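PDB 4I1D: ABC transporter substrate-binding protein from Bradyrhizobium japonicum, which probably serves as the periplasmic solute-binding component of an ABC importer, perhaps for polyamines such as putrescine and spermidine, and is seen here with D-malate. Local coordinates for residues I5-Q10 with W57-P63; K54-D58 with L236-L242; Y162-V166 with L300-W306. All blocks are in the same frame, centred on the assembly; numbering follows the deposited sequence.

A solute-binding protein illustrates how contacts between residues remote in sequence close successive loops of a fold. From the N terminus, contact 1 pairs strand 4-9 with strand 59-63, closing a loop that holds helix 12-30, strand 33-38 and helix 43-51. Contact 2 begins where contact 1 ends: they share Trp57 and Asp58, and Val60 of one packs on Leu236 of the other. It spans 177 intervening residues to reach the turn between strand 219-235 and helix 242-252. Contact 3 opens inside that loop and closes beyond it, so contacts 2 and 3 cross, whereas contacts 1 and 3 are in series. It ties 162-166, the loop between helices 146-153 and 166-176, to short helix 303-306.

Contact 1 (I5-Q10 with W57-P63); sequences ITFVSQ and WDVVDTP
Thr6 and Val8 carry the backbone pairing with 57-63, as the two strands run parallel with only 12° between their directions. Thr6 O is gripped twice, by Val59 N at 3.1 Å and by Asp58 N at 3.1 Å, the latter on a lone pair in the carbonyl plane. Val8 then turns both its backbone groups to the same neighbouring strand, straddling Val60: Val8 N reaches Val59 O at 2.8 Å, and Val8 O accepts from Asp61 N at 2.8 Å.

Side chains reinforce this on both faces. Val8 CG2 stands almost squarely over the five-membered ring of Trp57, 3.3 Å from its centroid, in a tight CH-pi contact. On the face that carries Phe7 and Val59, Phe7 CD1 meets Val59 CG1 at 3.8 Å. Two carboxylates close the ends, each using an anti lone pair: Asp58 OD2 takes Thr6 N at 2.9 Å, and Asp61 OD2 takes the hydroxyl of Ser9 OG at 2.7 Å. The Asp61 carboxylate can reach Ser9 because its CG lies anti to the backbone N (chi1 165°).

A second shell fixes these groups. Asn241 N bonds Asp58 OD1, Tyr14 OH also binds Asp61 OD2, Thr231 OG1 binds Asp61 OD1, and Gln18 NE2 holds Ser9 OG, while Trp57 NE1 is tied to Asp37. Strand 33-38 bonds along the other edge of strand 4-9. The first strand therefore lies between the second and third, the strand order of the alpha/beta lobe of type II periplasmic binding proteins, built from beta-alpha-beta units.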
loop_
_atom_site.group_PDB
_atom_site.type_symbol
_atom_site.label_atom_id
_atom_site.label_comp_id
_atom_site.label_asym_id
_atom_site.label_seq_id
_atom_site.Cartn_x
_atom_site.Cartn_y
_atom_site.Cartn_z
ATOM N N ILE A 5 -43.977 6.814 -12.364
ATOM C CA ILE A 5 -42.866 5.885 -12.340
ATOM C C ILE A 5 -41.591 6.702 -12.481
ATOM O O ILE A 5 -41.631 7.887 -12.823
ATOM C CB ILE A 5 -42.903 4.884 -13.517
ATOM C CG1 ILE A 5 -42.874 5.633 -14.853
ATOM C CG2 ILE A 5 -44.103 3.954 -13.406
ATOM C CD1 ILE A 5 -42.513 4.761 -16.039
ATOM N N THR A 6 -40.460 6.068 -12.207
ATOM C CA THR A 6 -39.174 6.671 -12.505
ATOM C C THR A 6 -38.507 5.839 -13.592
ATOM O O THR A 6 -38.298 4.631 -13.431
ATOM C CB THR A 6 -38.274 6.773 -11.269
ATOM O OG1 THR A 6 -38.844 7.706 -10.348
ATOM C CG2 THR A 6 -36.887 7.268 -11.662
ATOM N N PHE A 7 -38.214 6.500 -14.705
ATOM C CA PHE A 7 -37.611 5.882 -15.877
ATOM C C PHE A 7 -36.136 6.289 -15.953
ATOM O O PHE A 7 -35.813 7.470 -15.849
ATOM C CB PHE A 7 -38.350 6.364 -17.123
ATOM C CG PHE A 7 -37.726 5.918 -18.407
ATOM C CD1 PHE A 7 -38.075 4.700 -18.975
ATOM C CD2 PHE A 7 -36.788 6.709 -19.048
ATOM C CE1 PHE A 7 -37.503 4.286 -20.163
ATOM C CE2 PHE A 7 -36.203 6.300 -20.238
ATOM C CZ PHE A 7 -36.559 5.084 -20.796
ATOM N N VAL A 8 -35.245 5.322 -16.147
ATOM C CA VAL A 8 -33.814 5.606 -16.134
ATOM C C VAL A 8 -33.130 5.200 -17.445
ATOM O O VAL A 8 -33.259 4.062 -17.888
ATOM C CB VAL A 8 -33.129 4.857 -14.971
ATOM C CG1 VAL A 8 -31.648 5.183 -14.924
ATOM C CG2 VAL A 8 -33.821 5.196 -13.649
ATOM N N SER A 9 -32.393 6.127 -18.050
ATOM C CA SER A 9 -31.633 5.840 -19.265
ATOM C C SER A 9 -30.251 6.503 -19.189
ATOM O O SER A 9 -29.751 6.766 -18.095
ATOM C CB SER A 9 -32.410 6.285 -20.517
ATOM O OG SER A 9 -31.745 5.900 -21.715
ATOM N N GLN A 10 -29.636 6.779 -20.340
ATOM C CA GLN A 10 -28.234 7.209 -20.366
ATOM C C GLN A 10 -28.028 8.712 -20.556
ATOM O O GLN A 10 -26.891 9.172 -20.687
ATOM C CB GLN A 10 -27.439 6.430 -21.423
ATOM C CG GLN A 10 -26.794 5.150 -20.919
ATOM C CD GLN A 10 -27.360 3.906 -21.584
ATOM O OE1 GLN A 10 -28.567 3.655 -21.532
ATOM N NE2 GLN A 10 -26.489 3.122 -22.218
ATOM N N TRP A 57 -35.944 3.264 -8.425
ATOM C CA TRP A 57 -36.196 3.221 -9.875
ATOM C C TRP A 57 -37.247 2.172 -10.223
ATOM O O TRP A 57 -37.324 1.130 -9.567
ATOM C CB TRP A 57 -34.911 2.888 -10.637
ATOM C CG TRP A 57 -33.843 3.934 -10.564
ATOM C CD1 TRP A 57 -34.002 5.265 -10.268
ATOM C CD2 TRP A 57 -32.445 3.734 -10.782
ATOM N NE1 TRP A 57 -32.782 5.901 -10.298
ATOM C CE2 TRP A 57 -31.810 4.983 -10.605
ATOM C CE3 TRP A 57 -31.664 2.617 -11.111
ATOM C CZ2 TRP A 57 -30.432 5.147 -10.752
ATOM C CZ3 TRP A 57 -30.299 2.782 -11.247
ATOM C CH2 TRP A 57 -29.696 4.038 -11.069
ATOM N N ASP A 58 -38.044 2.435 -11.257
ATOM C CA ASP A 58 -39.027 1.454 -11.741
ATOM C C ASP A 58 -38.563 0.786 -13.031
ATOM O O ASP A 58 -38.426 -0.442 -13.119
ATOM C CB ASP A 58 -40.387 2.116 -11.983
ATOM C CG ASP A 58 -41.032 2.628 -10.695
ATOM O OD1 ASP A 58 -41.359 1.791 -9.826
ATOM O OD2 ASP A 58 -41.226 3.859 -10.551
ATOM N N VAL A 59 -38.326 1.613 -14.038
ATOM C CA VAL A 59 -38.026 1.126 -15.366
ATOM C C VAL A 59 -36.639 1.594 -15.781
ATOM O O VAL A 59 -36.310 2.771 -15.664
ATOM C CB VAL A 59 -39.066 1.608 -16.387
ATOM C CG1 VAL A 59 -38.697 1.141 -17.779
ATOM C CG2 VAL A 59 -40.460 1.113 -15.999
ATOM N N VAL A 60 -35.838 0.652 -16.263
ATOM C CA VAL A 60 -34.483 0.927 -16.708
ATOM C C VAL A 60 -34.295 0.545 -18.171
ATOM O O VAL A 60 -34.712 -0.525 -18.608
ATOM C CB VAL A 60 -33.458 0.172 -15.847
ATOM C CG1 VAL A 60 -32.066 0.317 -16.426
ATOM C CG2 VAL A 60 -33.505 0.705 -14.416
ATOM N N ASP A 61 -33.686 1.452 -18.921
ATOM C CA ASP A 61 -33.319 1.221 -20.308
ATOM C C ASP A 61 -31.830 0.893 -20.340
ATOM O O ASP A 61 -31.008 1.732 -19.985
ATOM C CB ASP A 61 -33.586 2.484 -21.120
ATOM C CG ASP A 61 -32.919 2.456 -22.474
ATOM O OD1 ASP A 61 -32.945 1.383 -23.116
ATOM O OD2 ASP A 61 -32.373 3.505 -22.894
ATOM N N THR A 62 -31.480 -0.322 -20.761
ATOM C CA THR A 62 -30.093 -0.773 -20.662
ATOM C C THR A 62 -29.716 -1.766 -21.775
ATOM O O THR A 62 -30.593 -2.431 -22.334
ATOM C CB THR A 62 -29.868 -1.414 -19.271
ATOM O OG1 THR A 62 -28.467 -1.594 -19.025
ATOM C CG2 THR A 62 -30.584 -2.756 -19.184
ATOM N N PRO A 63 -28.412 -1.867 -22.110
ATOM C CA PRO A 63 -28.011 -2.891 -23.080
ATOM C C PRO A 63 -28.621 -4.249 -22.757
ATOM O O PRO A 63 -28.618 -4.709 -21.620
ATOM C CB PRO A 63 -26.484 -2.922 -22.943
ATOM C CG PRO A 63 -26.155 -1.488 -22.630
ATOM C CD PRO A 63 -27.264 -1.036 -21.698
#

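Contact 2 (K54-D58 with L236-L242); sequences KPIWD and LKGAPNL
Asp58 meets Asn241 with both carboxylate oxygens, and these polar bonds hold one end of the junction. Asn241 N donates to Asp58 OD1 at 2.8 Å, and Asn241 ND2 to Asp58 OD2 at 3.1 Å, the second bond nearly straight at 172°. Both donors come to the syn side but rise out of the carboxylate plane. The side-chain amide and carboxylate planes are 61° apart. The Asn241 side chain folds back beside its own backbone N (chi1 -60°), which presents the amide and the backbone N-H to one acceptor group. Although Asn241 stands at the N-cap position of helix 242-252, its side chain makes no capping bond, and its ND2 donates outward to Asp58. A backbone bond, Leu236 N to Asp58 O at 2.9 Å, pins the other end of the loop.

Van der Waals contacts fill in between. Pro240, which has no N-H to offer, lays its CD 3.0 Å from Asp58 OD1 and 3.3 Å from Pro55 O. Pro55 CD in turn sits 3.2 Å from Gly238 O, and Pro55 CB touches Leu236 CD2 at 4.0 Å. Leu236 also touches Gln49 and Val50 of helix 43-51.

The turn itself is type II, from Leu236 to Ala239. Gly238 occupies it with backbone angles at which a side chain would jam against the carbonyl oxygen of Lys237. Gln192 of a second subunit hydrogen-bonds Lys54 O, so the subunit interface runs close by.

Besides its bond to strand 4-9, the buried Asp58 carboxylate thus gains two neutral N-H donors from Asn241. These, with the start of a helix close by, probably stabilise its negative charge and make this one aspartate a clasp joining strand, loop and helix.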
loop_
_atom_site.group_PDB
_atom_site.type_symbol
_atom_site.label_atom_id
_atom_site.label_comp_id
_atom_site.label_asym_id
_atom_site.label_seq_id
_atom_site.Cartn_x
_atom_site.Cartn_y
_atom_site.Cartn_z
ATOM N N LYS A 54 -36.367 -1.987 -1.385
ATOM C CA LYS A 54 -37.066 -0.727 -1.673
ATOM C C LYS A 54 -36.333 0.100 -2.729
ATOM O O LYS A 54 -35.677 1.088 -2.403
ATOM C CB LYS A 54 -37.262 0.102 -0.393
ATOM C CG LYS A 54 -37.958 -0.643 0.740
ATOM C CD LYS A 54 -38.016 0.186 2.023
ATOM C CE LYS A 54 -38.375 -0.690 3.224
ATOM N NZ LYS A 54 -38.276 0.013 4.547
ATOM N N PRO A 55 -36.440 -0.312 -3.999
ATOM C CA PRO A 55 -35.837 0.400 -5.132
ATOM C C PRO A 55 -36.484 1.768 -5.341
ATOM O O PRO A 55 -37.696 1.887 -5.162
ATOM C CB PRO A 55 -36.185 -0.487 -6.328
ATOM C CG PRO A 55 -36.638 -1.803 -5.747
ATOM C CD PRO A 55 -37.196 -1.504 -4.418
ATOM N N ILE A 56 -35.705 2.777 -5.721
ATOM C CA ILE A 56 -36.295 4.059 -6.122
ATOM C C ILE A 56 -36.615 4.098 -7.625
ATOM O O ILE A 56 -37.462 4.874 -8.049
ATOM C CB ILE A 56 -35.405 5.279 -5.766
ATOM C CG1 ILE A 56 -34.028 5.156 -6.424
ATOM C CG2 ILE A 56 -35.273 5.442 -4.258
ATOM C CD1 ILE A 56 -33.090 6.287 -6.066
ATOM N N TRP A 57 -35.944 3.264 -8.425
ATOM C CA TRP A 57 -36.196 3.221 -9.875
ATOM C C TRP A 57 -37.247 2.172 -10.223
ATOM O O TRP A 57 -37.324 1.130 -9.567
ATOM C CB TRP A 57 -34.911 2.888 -10.637
ATOM C CG TRP A 57 -33.843 3.934 -10.564
ATOM C CD1 TRP A 57 -34.002 5.265 -10.268
ATOM C CD2 TRP A 57 -32.445 3.734 -10.782
ATOM N NE1 TRP A 57 -32.782 5.901 -10.298
ATOM C CE2 TRP A 57 -31.810 4.983 -10.605
ATOM C CE3 TRP A 57 -31.664 2.617 -11.111
ATOM C CZ2 TRP A 57 -30.432 5.147 -10.752
ATOM C CZ3 TRP A 57 -30.299 2.782 -11.247
ATOM C CH2 TRP A 57 -29.696 4.038 -11.069
ATOM N N ASP A 58 -38.044 2.435 -11.257
ATOM C CA ASP A 58 -39.027 1.454 -11.741
ATOM C C ASP A 58 -38.563 0.786 -13.031
ATOM O O ASP A 58 -38.426 -0.442 -13.119
ATOM C CB ASP A 58 -40.387 2.116 -11.983
ATOM C CG ASP A 58 -41.032 2.628 -10.695
ATOM O OD1 ASP A 58 -41.359 1.791 -9.826
ATOM O OD2 ASP A 58 -41.226 3.859 -10.551
ATOM N N LEU A 236 -37.524 -3.105 -12.374
ATOM C CA LEU A 236 -36.815 -3.614 -11.202
ATOM C C LEU A 236 -37.706 -4.519 -10.374
ATOM O O LEU A 236 -38.897 -4.254 -10.209
ATOM C CB LEU A 236 -36.242 -2.485 -10.337
ATOM C CG LEU A 236 -34.895 -1.924 -10.809
ATOM C CD1 LEU A 236 -35.107 -1.052 -12.003
ATOM C CD2 LEU A 236 -34.199 -1.139 -9.714
ATOM N N LYS A 237 -37.133 -5.607 -9.876
ATOM C CA LYS A 237 -37.837 -6.451 -8.921
ATOM C C LYS A 237 -38.143 -5.605 -7.679
ATOM O O LYS A 237 -37.246 -4.994 -7.101
ATOM C CB LYS A 237 -36.974 -7.659 -8.554
ATOM C CG LYS A 237 -37.757 -8.892 -8.144
ATOM C CD LYS A 237 -38.564 -9.438 -9.313
ATOM C CE LYS A 237 -39.251 -10.744 -8.947
ATOM N NZ LYS A 237 -38.267 -11.818 -8.623
ATOM N N GLY A 238 -39.407 -5.552 -7.280
ATOM C CA GLY A 238 -39.794 -4.750 -6.130
ATOM C C GLY A 238 -40.015 -3.277 -6.450
ATOM O O GLY A 238 -40.075 -2.438 -5.548
ATOM N N ALA A 239 -40.138 -2.957 -7.735
ATOM C CA ALA A 239 -40.396 -1.584 -8.159
ATOM C C ALA A 239 -41.625 -1.014 -7.448
ATOM O O ALA A 239 -42.671 -1.663 -7.390
ATOM C CB ALA A 239 -40.567 -1.516 -9.674
ATOM N N PRO A 240 -41.499 0.205 -6.901
ATOM C CA PRO A 240 -42.594 0.809 -6.138
ATOM C C PRO A 240 -43.835 1.058 -6.994
ATOM O O PRO A 240 -44.932 1.140 -6.449
ATOM C CB PRO A 240 -41.990 2.142 -5.658
ATOM C CG PRO A 240 -40.966 2.468 -6.683
ATOM C CD PRO A 240 -40.358 1.122 -7.037
ATOM N N ASN A 241 -43.666 1.173 -8.310
ATOM C CA ASN A 241 -44.797 1.438 -9.198
ATOM C C ASN A 241 -44.918 0.405 -10.311
ATOM O O ASN A 241 -45.166 0.752 -11.470
ATOM C CB ASN A 241 -44.696 2.832 -9.816
ATOM C CG ASN A 241 -44.679 3.935 -8.775
ATOM O OD1 ASN A 241 -45.688 4.209 -8.127
ATOM N ND2 ASN A 241 -43.529 4.586 -8.623
ATOM N N LEU A 242 -44.739 -0.859 -9.943
ATOM C CA LEU A 242 -44.846 -1.973 -10.875
ATOM C C LEU A 242 -46.009 -1.842 -11.875
ATOM O O LEU A 242 -45.781 -1.743 -13.082
ATOM C CB LEU A 242 -44.972 -3.284 -10.101
ATOM C CG LEU A 242 -45.074 -4.532 -10.978
ATOM C CD1 LEU A 242 -43.793 -4.710 -11.768
ATOM C CD2 LEU A 242 -45.380 -5.764 -10.128
#

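Contact 3 (Y162-V166 with L300-W306); sequences YPLDV and LMSYAWW. With SO4 (sulfate ion), chain H.
An aromatic cluster at the N-capped start of helix 303-306 receives the loop 162-166, whose cis peptide lies between Tyr162 and Pro163. Ser302 is the N-cap: its OG accepts from Trp305 N at 3.1 Å. A sulfate, probably from the crystallisation liquor, lies at this helix start, though its exact position is doubtful. Ser302 CB does a different job, sitting 3.5 Å from the centroid of the Tyr162 ring and almost exactly on the normal, a CH-pi contact.

The loop lies along one face and an edge of Trp305. Leu164 CG stands over the six-membered ring, 3.9 Å from its centroid and 8° off the normal, a second CH-pi contact, while Val166 CG2 comes at the edge, 3.8 Å from Trp305 CZ2. Pro163 CB approaches Trp305 CD1 at 3.6 Å. The indole extends to this loop with CG anti to the backbone N (chi1 -175°), and a water bridges Trp305 NE1 and Leu164 O. With alanine in place of this indole, Leu164 and Pro163 would probably face a gap and the bridging water would lose its N-H donor.

Next to it, Glu148 of helix 146-153 binds both Tyr162 OH and Trp306 NE1. Ala310 and Ala314 of helix 309-321 pack on Trp305, and Met301 bonds through its backbone to Leu228. The contact thus sits between helices 146-153 and 309-321 and strand 219-235, where the loop runs into helix 166-176.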
loop_
_atom_site.group_PDB
_atom_site.type_symbol
_atom_site.label_atom_id
_atom_site.label_comp_id
_atom_site.label_asym_id
_atom_site.label_seq_id
_atom_site.Cartn_x
_atom_site.Cartn_y
_atom_site.Cartn_z
ATOM N N TYR A 162 -20.185 -16.026 -33.703
ATOM C CA TYR A 162 -20.481 -16.659 -32.418
ATOM C C TYR A 162 -20.536 -18.186 -32.510
ATOM O O TYR A 162 -20.966 -18.736 -33.520
ATOM C CB TYR A 162 -21.779 -16.079 -31.826
ATOM C CG TYR A 162 -21.708 -14.584 -31.577
ATOM C CD1 TYR A 162 -21.105 -14.079 -30.432
ATOM C CD2 TYR A 162 -22.235 -13.678 -32.490
ATOM C CE1 TYR A 162 -21.027 -12.715 -30.197
ATOM C CE2 TYR A 162 -22.164 -12.299 -32.265
ATOM C CZ TYR A 162 -21.558 -11.827 -31.118
ATOM O OH TYR A 162 -21.483 -10.470 -30.884
ATOM N N PRO A 163 -20.062 -18.883 -31.466
ATOM C CA PRO A 163 -19.405 -18.339 -30.268
ATOM C C PRO A 163 -18.038 -17.749 -30.604
ATOM O O PRO A 163 -17.358 -18.290 -31.469
ATOM C CB PRO A 163 -19.241 -19.572 -29.374
ATOM C CG PRO A 163 -19.224 -20.746 -30.341
ATOM C CD PRO A 163 -20.174 -20.356 -31.428
ATOM N N LEU A 164 -17.642 -16.659 -29.946
ATOM C CA LEU A 164 -16.415 -15.961 -30.325
ATOM C C LEU A 164 -15.170 -16.793 -30.048
ATOM O O LEU A 164 -15.050 -17.406 -28.994
ATOM C CB LEU A 164 -16.292 -14.612 -29.606
ATOM C CG LEU A 164 -17.358 -13.545 -29.879
ATOM C CD1 LEU A 164 -17.012 -12.255 -29.161
ATOM C CD2 LEU A 164 -17.544 -13.280 -31.370
ATOM N N ASP A 165 -14.246 -16.817 -31.005
ATOM C CA ASP A 165 -12.922 -17.374 -30.759
ATOM C C ASP A 165 -12.106 -16.295 -30.047
ATOM O O ASP A 165 -11.500 -15.427 -30.692
ATOM C CB ASP A 165 -12.252 -17.769 -32.071
ATOM C CG ASP A 165 -10.900 -18.448 -31.869
ATOM O OD1 ASP A 165 -10.325 -18.341 -30.761
ATOM O OD2 ASP A 165 -10.413 -19.086 -32.834
ATOM N N VAL A 166 -12.103 -16.354 -28.716
ATOM C CA VAL A 166 -11.546 -15.277 -27.899
ATOM C C VAL A 166 -10.022 -15.150 -27.984
ATOM O O VAL A 166 -9.508 -14.035 -28.118
ATOM C CB VAL A 166 -12.037 -15.340 -26.431
ATOM C CG1 VAL A 166 -11.567 -14.112 -25.662
ATOM C CG2 VAL A 166 -13.555 -15.400 -26.401
ATOM N N LEU A 300 -24.768 -9.006 -35.988
ATOM C CA LEU A 300 -25.786 -8.859 -34.980
ATOM C C LEU A 300 -25.239 -9.390 -33.661
ATOM O O LEU A 300 -25.015 -10.592 -33.510
ATOM C CB LEU A 300 -27.038 -9.631 -35.399
ATOM C CG LEU A 300 -28.240 -9.470 -34.471
ATOM C CD1 LEU A 300 -28.671 -7.991 -34.353
ATOM C CD2 LEU A 300 -29.380 -10.338 -34.976
HETATM N N MSE A 301 -25.006 -8.499 -32.709
HETATM C CA MSE A 301 -24.464 -8.925 -31.420
HETATM C C MSE A 301 -25.325 -10.000 -30.758
HETATM O O MSE A 301 -26.547 -9.858 -30.663
HETATM C CB MSE A 301 -24.296 -7.745 -30.465
HETATM C CG MSE A 301 -23.888 -8.189 -29.056
HETATM SE SE MSE A 301 -23.014 -6.771 -28.039
HETATM C CE MSE A 301 -21.568 -6.424 -29.300
ATOM N N SER A 302 -24.680 -11.075 -30.312
ATOM C CA SER A 302 -25.344 -12.128 -29.541
ATOM C C SER A 302 -25.240 -11.864 -28.038
ATOM O O SER A 302 -24.203 -12.121 -27.413
ATOM C CB SER A 302 -24.732 -13.505 -29.866
ATOM O OG SER A 302 -25.298 -14.528 -29.062
ATOM N N TYR A 303 -26.318 -11.340 -27.466
ATOM C CA TYR A 303 -26.407 -11.131 -26.026
ATOM C C TYR A 303 -26.443 -12.437 -25.242
ATOM O O TYR A 303 -26.004 -12.481 -24.099
ATOM C CB TYR A 303 -27.601 -10.220 -25.693
ATOM C CG TYR A 303 -27.349 -8.851 -26.251
ATOM C CD1 TYR A 303 -26.336 -8.053 -25.728
ATOM C CD2 TYR A 303 -28.062 -8.381 -27.347
ATOM C CE1 TYR A 303 -26.067 -6.803 -26.252
ATOM C CE2 TYR A 303 -27.801 -7.139 -27.880
ATOM C CZ TYR A 303 -26.804 -6.348 -27.331
ATOM O OH TYR A 303 -26.540 -5.098 -27.861
ATOM N N ALA A 304 -26.946 -13.498 -25.863
ATOM C CA ALA A 304 -26.880 -14.819 -25.256
ATOM C C ALA A 304 -25.420 -15.237 -25.064
ATOM O O ALA A 304 -25.066 -15.808 -24.040
ATOM C CB ALA A 304 -27.630 -15.848 -26.102
ATOM N N TRP A 305 -24.567 -14.951 -26.040
ATOM C CA TRP A 305 -23.151 -15.297 -25.879
ATOM C C TRP A 305 -22.484 -14.428 -24.810
ATOM O O TRP A 305 -21.826 -14.957 -23.909
ATOM C CB TRP A 305 -22.358 -15.233 -27.191
ATOM C CG TRP A 305 -20.921 -15.726 -26.998
ATOM C CD1 TRP A 305 -20.471 -17.017 -27.096
ATOM C CD2 TRP A 305 -19.776 -14.932 -26.638
ATOM N NE1 TRP A 305 -19.119 -17.072 -26.829
ATOM C CE2 TRP A 305 -18.671 -15.806 -26.547
ATOM C CE3 TRP A 305 -19.581 -13.570 -26.391
ATOM C CZ2 TRP A 305 -17.394 -15.362 -26.216
ATOM C CZ3 TRP A 305 -18.302 -13.129 -26.066
ATOM C CH2 TRP A 305 -17.228 -14.024 -25.984
ATOM N N TRP A 306 -22.673 -13.107 -24.896
ATOM C CA TRP A 306 -22.033 -12.187 -23.954
ATOM C C TRP A 306 -22.442 -12.381 -22.494
ATOM O O TRP A 306 -21.652 -12.118 -21.583
ATOM C CB TRP A 306 -22.235 -10.724 -24.371
ATOM C CG TRP A 306 -21.234 -10.310 -25.375
ATOM C CD1 TRP A 306 -21.450 -10.077 -26.695
ATOM C CD2 TRP A 306 -19.834 -10.124 -25.152
ATOM N NE1 TRP A 306 -20.265 -9.740 -27.315
ATOM C CE2 TRP A 306 -19.258 -9.765 -26.386
ATOM C CE3 TRP A 306 -19.009 -10.224 -24.026
ATOM C CZ2 TRP A 306 -17.896 -9.490 -26.526
ATOM C CZ3 TRP A 306 -17.651 -9.958 -24.170
ATOM C CH2 TRP A 306 -17.113 -9.595 -25.407
HETATM S S SO4 H . -29.107 -13.232 -28.742
HETATM O O1 SO4 H . -29.118 -11.939 -29.426
HETATM O O2 SO4 H . -30.247 -13.290 -27.826
HETATM O O3 SO4 H . -29.166 -14.324 -29.714
HETATM O O4 SO4 H . -27.867 -13.373 -27.985
HETATM O O HOH W 1 -16.554 -18.735 -26.977
#